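Local coordinates for protein DNA-binding response regulator, merR family (Colwellia psychrerythraea, PDB 3CNB) that probably binds DNA as a response regulator, the part described here being its signal receiver domain, which is probably controlled by phosphorylation, at residues Ala21-Thr25 with Ile37-Tyr41; Asp56-Leu62 with Ile85-Thr91. All coordinates share one frame; numbering follows the deposited sequence.

Contact 1: residues Ala21-Thr25 with Ile37-Tyr41; sequences ADMLT and IKIAY
Thr25 meets the strand with both branches of its side chain, and each branch finds a different isoleucine. Its methyl CG2 lies 3.8 Å from CG2 of Ile37, the two side chains sliding past each other in opposite directions. The hydroxyl OG1 rests instead against the outer end of Ile39, whose CD1 is 3.2 Å away. Because OG1 stands anti to its own carbonyl carbon (chi1 -62°), it lies beside the backbone N of Thr25, and both donate to Ala21 O one turn back; the OG1-to-O distance of 2.5 Å is short, and its exact value is doubtful. With an alanine here, Ile37 CG2 would probably lose the methyl packed against it, the tip of Ile39 one of its neighbours on the helix, and Ala21 O its hydroxyl donor.

Helix 18-31 and strand 36-40 complete the beta-alpha-beta unit begun by strand 10-14, at one border of the CheY-like receiver domain. The helix segment runs nearly antiparallel to the strand, at 164°, and Ile37 also packs against Ile11 and Ile13 of the adjoining strand 10-14.

Nearer the strand's C-terminal end, Ala21 CB sits 3.9 Å from Ile39 CG2 and 4.0 Å from Tyr41 CE1, approaching the ring obliquely. The same Ile39 methyl lies over one face of that ring, 3.6 Å above its plane and offset toward the rim. Asp22 comes to the ring at its edge: Tyr41 OH donates a weak hydrogen bond of 3.2 Å to Asp22 OD1, the carboxylate turned 75° from the ring plane. The other carboxylate oxygen, OD2, forms a salt bridge with Lys18, whose side chain also touches Tyr41.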
loop_
_atom_site.group_PDB
_atom_site.type_symbol
_atom_site.label_atom_id
_atom_site.label_comp_id
_atom_site.label_asym_id
_atom_site.label_seq_id
_atom_site.Cartn_x
_atom_site.Cartn_y
_atom_site.Cartn_z
ATOM N N ALA A 21 3.279 -11.286 -1.303
ATOM C CA ALA A 21 1.913 -10.824 -1.056
ATOM C C ALA A 21 1.209 -11.653 0.008
ATOM O O ALA A 21 0.399 -11.115 0.768
ATOM C CB ALA A 21 1.083 -10.816 -2.355
ATOM N N ASP A 22 1.509 -12.953 0.056
ATOM C CA ASP A 22 0.891 -13.857 1.034
ATOM C C ASP A 22 1.530 -13.657 2.406
ATOM O O ASP A 22 0.869 -13.823 3.430
ATOM C CB ASP A 22 1.037 -15.334 0.620
ATOM C CG ASP A 22 0.219 -15.705 -0.636
ATOM O OD1 ASP A 22 -0.514 -14.853 -1.190
ATOM O OD2 ASP A 22 0.338 -16.873 -1.075
ATOM N N MET A 23 2.819 -13.317 2.410
ATOM C CA MET A 23 3.561 -13.068 3.651
ATOM C C MET A 23 3.139 -11.750 4.292
ATOM O O MET A 23 2.836 -11.704 5.493
ATOM C CB MET A 23 5.079 -13.101 3.414
ATOM C CG MET A 23 5.898 -12.354 4.486
ATOM S SD MET A 23 7.678 -12.486 4.328
ATOM C CE MET A 23 7.791 -14.292 4.179
ATOM N N LEU A 24 3.107 -10.688 3.486
ATOM C CA LEU A 24 2.574 -9.397 3.927
ATOM C C LEU A 24 1.138 -9.516 4.423
ATOM O O LEU A 24 0.761 -8.896 5.415
ATOM C CB LEU A 24 2.674 -8.363 2.797
ATOM C CG LEU A 24 2.273 -6.916 3.109
ATOM C CD1 LEU A 24 3.076 -6.350 4.277
ATOM C CD2 LEU A 24 2.448 -6.054 1.890
ATOM N N THR A 25 0.330 -10.328 3.740
ATOM C CA THR A 25 -1.074 -10.524 4.126
ATOM C C THR A 25 -1.144 -11.206 5.477
ATOM O O THR A 25 -1.910 -10.781 6.341
ATOM C CB THR A 25 -1.872 -11.384 3.076
ATOM O OG1 THR A 25 -1.880 -10.698 1.817
ATOM C CG2 THR A 25 -3.307 -11.599 3.519
ATOM N N ILE A 37 -8.243 -8.141 4.647
ATOM C CA ILE A 37 -7.061 -7.883 3.854
ATOM C C ILE A 37 -7.310 -8.515 2.504
ATOM O O ILE A 37 -7.688 -9.674 2.427
ATOM C CB ILE A 37 -5.819 -8.537 4.467
ATOM C CG1 ILE A 37 -5.807 -8.366 5.992
ATOM C CG2 ILE A 37 -4.566 -7.979 3.838
ATOM C CD1 ILE A 37 -4.999 -7.247 6.502
ATOM N N LYS A 38 -7.146 -7.733 1.442
ATOM C CA LYS A 38 -7.305 -8.235 0.087
ATOM C C LYS A 38 -6.062 -7.959 -0.748
ATOM O O LYS A 38 -5.330 -6.988 -0.496
ATOM C CB LYS A 38 -8.560 -7.652 -0.571
ATOM C CG LYS A 38 -9.866 -8.004 0.154
ATOM C CD LYS A 38 -10.390 -9.386 -0.221
ATOM C CE LYS A 38 -11.495 -9.831 0.734
ATOM N NZ LYS A 38 -11.584 -11.318 0.815
ATOM N N ILE A 39 -5.798 -8.855 -1.704
ATOM C CA ILE A 39 -4.676 -8.721 -2.625
ATOM C C ILE A 39 -5.136 -8.504 -4.066
ATOM O O ILE A 39 -6.003 -9.215 -4.563
ATOM C CB ILE A 39 -3.721 -9.950 -2.602
ATOM C CG1 ILE A 39 -3.319 -10.316 -1.174
ATOM C CG2 ILE A 39 -2.482 -9.670 -3.411
ATOM C CD1 ILE A 39 -2.823 -11.750 -1.047
ATOM N N ALA A 40 -4.530 -7.516 -4.715
ATOM C CA ALA A 40 -4.621 -7.350 -6.143
ATOM C C ALA A 40 -3.257 -7.714 -6.739
ATOM O O ALA A 40 -2.230 -7.075 -6.443
ATOM C CB ALA A 40 -5.009 -5.943 -6.461
ATOM N N TYR A 41 -3.253 -8.767 -7.563
ATOM C CA TYR A 41 -2.027 -9.340 -8.114
ATOM C C TYR A 41 -1.626 -8.737 -9.433
ATOM O O TYR A 41 -0.554 -9.042 -9.949
ATOM C CB TYR A 41 -2.185 -10.853 -8.322
ATOM C CG TYR A 41 -2.243 -11.675 -7.052
ATOM C CD1 TYR A 41 -1.113 -11.853 -6.257
ATOM C CD2 TYR A 41 -3.428 -12.285 -6.654
ATOM C CE1 TYR A 41 -1.172 -12.616 -5.086
ATOM C CE2 TYR A 41 -3.495 -13.045 -5.498
ATOM C CZ TYR A 41 -2.367 -13.205 -4.719
ATOM O OH TYR A 41 -2.450 -13.969 -3.577
#

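Contact 2: residues Asp56-Leu62 with Ile85-Thr91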
loop_
_atom_site.group_PDB
_atom_site.type_symbol
_atom_site.label_atom_id
_atom_site.label_comp_id
_atom_site.label_asym_id
_atom_site.label_seq_id
_atom_site.Cartn_x
_atom_site.Cartn_y
_atom_site.Cartn_z
ATOM N N ASP A 56 -9.058 1.058 3.646
ATOM C CA ASP A 56 -8.698 2.207 4.464
ATOM C C ASP A 56 -7.226 2.479 4.266
ATOM O O ASP A 56 -6.783 3.602 4.397
ATOM C CB ASP A 56 -8.999 1.906 5.924
ATOM C CG ASP A 56 -10.474 1.674 6.160
ATOM O OD1 ASP A 56 -11.238 2.657 6.064
ATOM O OD2 ASP A 56 -10.865 0.519 6.400
ATOM N N VAL A 57 -6.493 1.409 3.959
ATOM C CA VAL A 57 -5.057 1.415 3.750
ATOM C C VAL A 57 -4.740 0.701 2.436
ATOM O O VAL A 57 -5.285 -0.378 2.172
ATOM C CB VAL A 57 -4.296 0.688 4.921
ATOM C CG1 VAL A 57 -2.788 0.692 4.673
ATOM C CG2 VAL A 57 -4.589 1.358 6.275
ATOM N N VAL A 58 -3.891 1.293 1.597
ATOM C CA VAL A 58 -3.282 0.500 0.507
ATOM C C VAL A 58 -1.769 0.423 0.572
ATOM O O VAL A 58 -1.062 1.441 0.694
ATOM C CB VAL A 58 -3.762 0.805 -0.995
ATOM C CG1 VAL A 58 -5.137 1.441 -1.086
ATOM C CG2 VAL A 58 -2.703 1.519 -1.849
ATOM N N MET A 59 -1.295 -0.814 0.495
ATOM C CA MET A 59 0.109 -1.114 0.370
ATOM C C MET A 59 0.390 -1.217 -1.121
ATOM O O MET A 59 -0.123 -2.103 -1.805
ATOM C CB MET A 59 0.447 -2.423 1.103
ATOM C CG MET A 59 -0.087 -2.491 2.551
ATOM S SD MET A 59 0.854 -1.520 3.745
ATOM C CE MET A 59 2.435 -2.301 3.613
ATOM N N LEU A 60 1.220 -0.312 -1.607
ATOM C CA LEU A 60 1.435 -0.128 -3.031
ATOM C C LEU A 60 2.862 -0.477 -3.471
ATOM O O LEU A 60 3.822 0.237 -3.154
ATOM C CB LEU A 60 1.104 1.331 -3.393
ATOM C CG LEU A 60 1.281 1.800 -4.847
ATOM C CD1 LEU A 60 0.250 1.153 -5.740
ATOM C CD2 LEU A 60 1.196 3.296 -4.948
ATOM N N ASP A 61 3.010 -1.568 -4.214
ATOM C CA ASP A 61 4.303 -1.906 -4.795
ATOM C C ASP A 61 4.540 -1.066 -6.060
ATOM O O ASP A 61 3.791 -1.167 -7.033
ATOM C CB ASP A 61 4.371 -3.414 -5.065
ATOM C CG ASP A 61 5.687 -3.860 -5.693
ATOM O OD1 ASP A 61 6.759 -3.306 -5.372
ATOM O OD2 ASP A 61 5.646 -4.809 -6.506
ATOM N N LEU A 62 5.591 -0.247 -6.032
ATOM C CA LEU A 62 5.962 0.628 -7.143
ATOM C C LEU A 62 6.703 -0.073 -8.299
ATOM O O LEU A 62 7.251 0.592 -9.196
ATOM C CB LEU A 62 6.834 1.789 -6.642
ATOM C CG LEU A 62 6.386 2.709 -5.520
ATOM C CD1 LEU A 62 7.372 3.870 -5.342
ATOM C CD2 LEU A 62 4.986 3.201 -5.835
ATOM N N ILE A 85 -7.628 7.465 1.977
ATOM C CA ILE A 85 -6.936 6.178 2.056
ATOM C C ILE A 85 -5.474 6.418 2.451
ATOM O O ILE A 85 -4.814 7.303 1.893
ATOM C CB ILE A 85 -7.002 5.418 0.688
ATOM C CG1 ILE A 85 -8.446 5.051 0.327
ATOM C CG2 ILE A 85 -6.146 4.166 0.710
ATOM C CD1 ILE A 85 -8.578 4.164 -0.946
ATOM N N ILE A 86 -4.985 5.661 3.432
ATOM C CA ILE A 86 -3.576 5.744 3.830
ATOM C C ILE A 86 -2.764 4.892 2.870
ATOM O O ILE A 86 -2.933 3.672 2.822
ATOM C CB ILE A 86 -3.332 5.218 5.269
ATOM C CG1 ILE A 86 -4.124 6.018 6.304
ATOM C CG2 ILE A 86 -1.812 5.181 5.604
ATOM C CD1 ILE A 86 -4.541 5.138 7.511
ATOM N N VAL A 87 -1.899 5.548 2.100
ATOM C CA VAL A 87 -1.096 4.882 1.106
ATOM C C VAL A 87 0.342 4.688 1.602
ATOM O O VAL A 87 1.049 5.651 1.891
ATOM C CB VAL A 87 -1.089 5.653 -0.249
ATOM C CG1 VAL A 87 -0.088 5.033 -1.209
ATOM C CG2 VAL A 87 -2.496 5.670 -0.878
ATOM N N ILE A 88 0.767 3.432 1.667
ATOM C CA ILE A 88 2.143 3.110 2.007
ATOM C C ILE A 88 2.818 2.474 0.801
ATOM O O ILE A 88 2.473 1.364 0.407
ATOM C CB ILE A 88 2.197 2.182 3.261
ATOM C CG1 ILE A 88 1.605 2.921 4.478
ATOM C CG2 ILE A 88 3.629 1.763 3.577
ATOM C CD1 ILE A 88 1.366 2.055 5.669
ATOM N N ALA A 89 3.787 3.176 0.216
ATOM C CA ALA A 89 4.543 2.623 -0.903
ATOM C C ALA A 89 5.593 1.592 -0.468
ATOM O O ALA A 89 6.131 1.661 0.630
ATOM C CB ALA A 89 5.201 3.737 -1.714
ATOM N N MET A 90 5.868 0.637 -1.355
ATOM C CA MET A 90 6.957 -0.327 -1.206
ATOM C C MET A 90 7.697 -0.380 -2.545
ATOM O O MET A 90 7.074 -0.239 -3.597
ATOM C CB MET A 90 6.432 -1.740 -0.900
ATOM C CG MET A 90 5.220 -1.837 -0.007
ATOM S SD MET A 90 4.740 -3.535 0.237
ATOM C CE MET A 90 3.686 -3.826 -1.186
ATOM N N THR A 91 9.008 -0.588 -2.511
ATOM C CA THR A 91 9.819 -0.708 -3.736
ATOM C C THR A 91 11.116 -1.484 -3.484
ATOM O O THR A 91 11.585 -1.553 -2.357
ATOM C CB THR A 91 10.097 0.673 -4.423
ATOM O OG1 THR A 91 10.604 0.455 -5.742
ATOM C CG2 THR A 91 11.076 1.549 -3.628
#
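Met59 and Ile88 lie side by side and point the same way, with Met59 SD 4.0 Å from Ile88 CB. The bend of the methionine chain at chi2 brings the sulfur against the isoleucine, and a second bend at chi3 turns CE. This pair occupies the middle of two adjacent parallel strands in the five-stranded sheet of the CheY-like receiver fold, joined through helix 69-77 as a beta-alpha-beta unit. On the same face Val57 CG2 packs 4.0 Å from Ile86 CD1, and helix 117-129 covers these four residues with Ile124, Leu120 and Leu127.

The opposite face carries Val58, Leu60, Val87 and Ala89. Here Leu60 CD2 reaches Val87 CG1 at 4.3 Å, while Ile72, Cys73 and Ile76 of helix 69-77 close over the two side chains. Toward the strand beginnings, Val58 CG1 and Ile85 CG2 are modelled only 3.4 Å apart with Val58 chi1 at an unfavourable -23°, so the exact fit there is doubtful.

Between the faces runs a regular parallel ladder of six backbone hydrogen bonds, from Ile86 N to Asp56 O at one end to Leu62 N and Met90 O at the other. Each of the six accepting carbonyls also receives a CA-H contact, as Ile88 O does from Met59.

The polar edge lies at the strands' C-terminal end. Asp61, the predicted phosphorylation site and unmodified here, has CB 4.0 Å from Met90 CE and directs OD1 to a salt bridge with Lys113. Glu15 OE1 is close to its OD2, the kind of acidic cluster that binds magnesium in related receivers. Just beyond, Leu62 N donates to Met90 O at 2.9 Å in an almost straight bond, 175° at the hydrogen.

Overall arrangement
Both contacts build on the same parallel sheet, but at different depths. Contact 2 lies near the centre of the domain and joins two inner strands through a continuous backbone ladder, with apolar side chains buried on both faces. Contact 1 is partly buried at the sheet's border, where a helix meets an outermost strand mainly through side chains: aliphatic packing inside, a weak phenol-carboxylate bond at the rim. Strand 10-14 separates strand 36-40 from 57-61 in the sheet, yet the contacts touch directly. Leu24, on the helix of contact 1, brings CD2 to 3.8 Å from SD of Met90 and 4.1 Å from CE of Met59, both in contact 2.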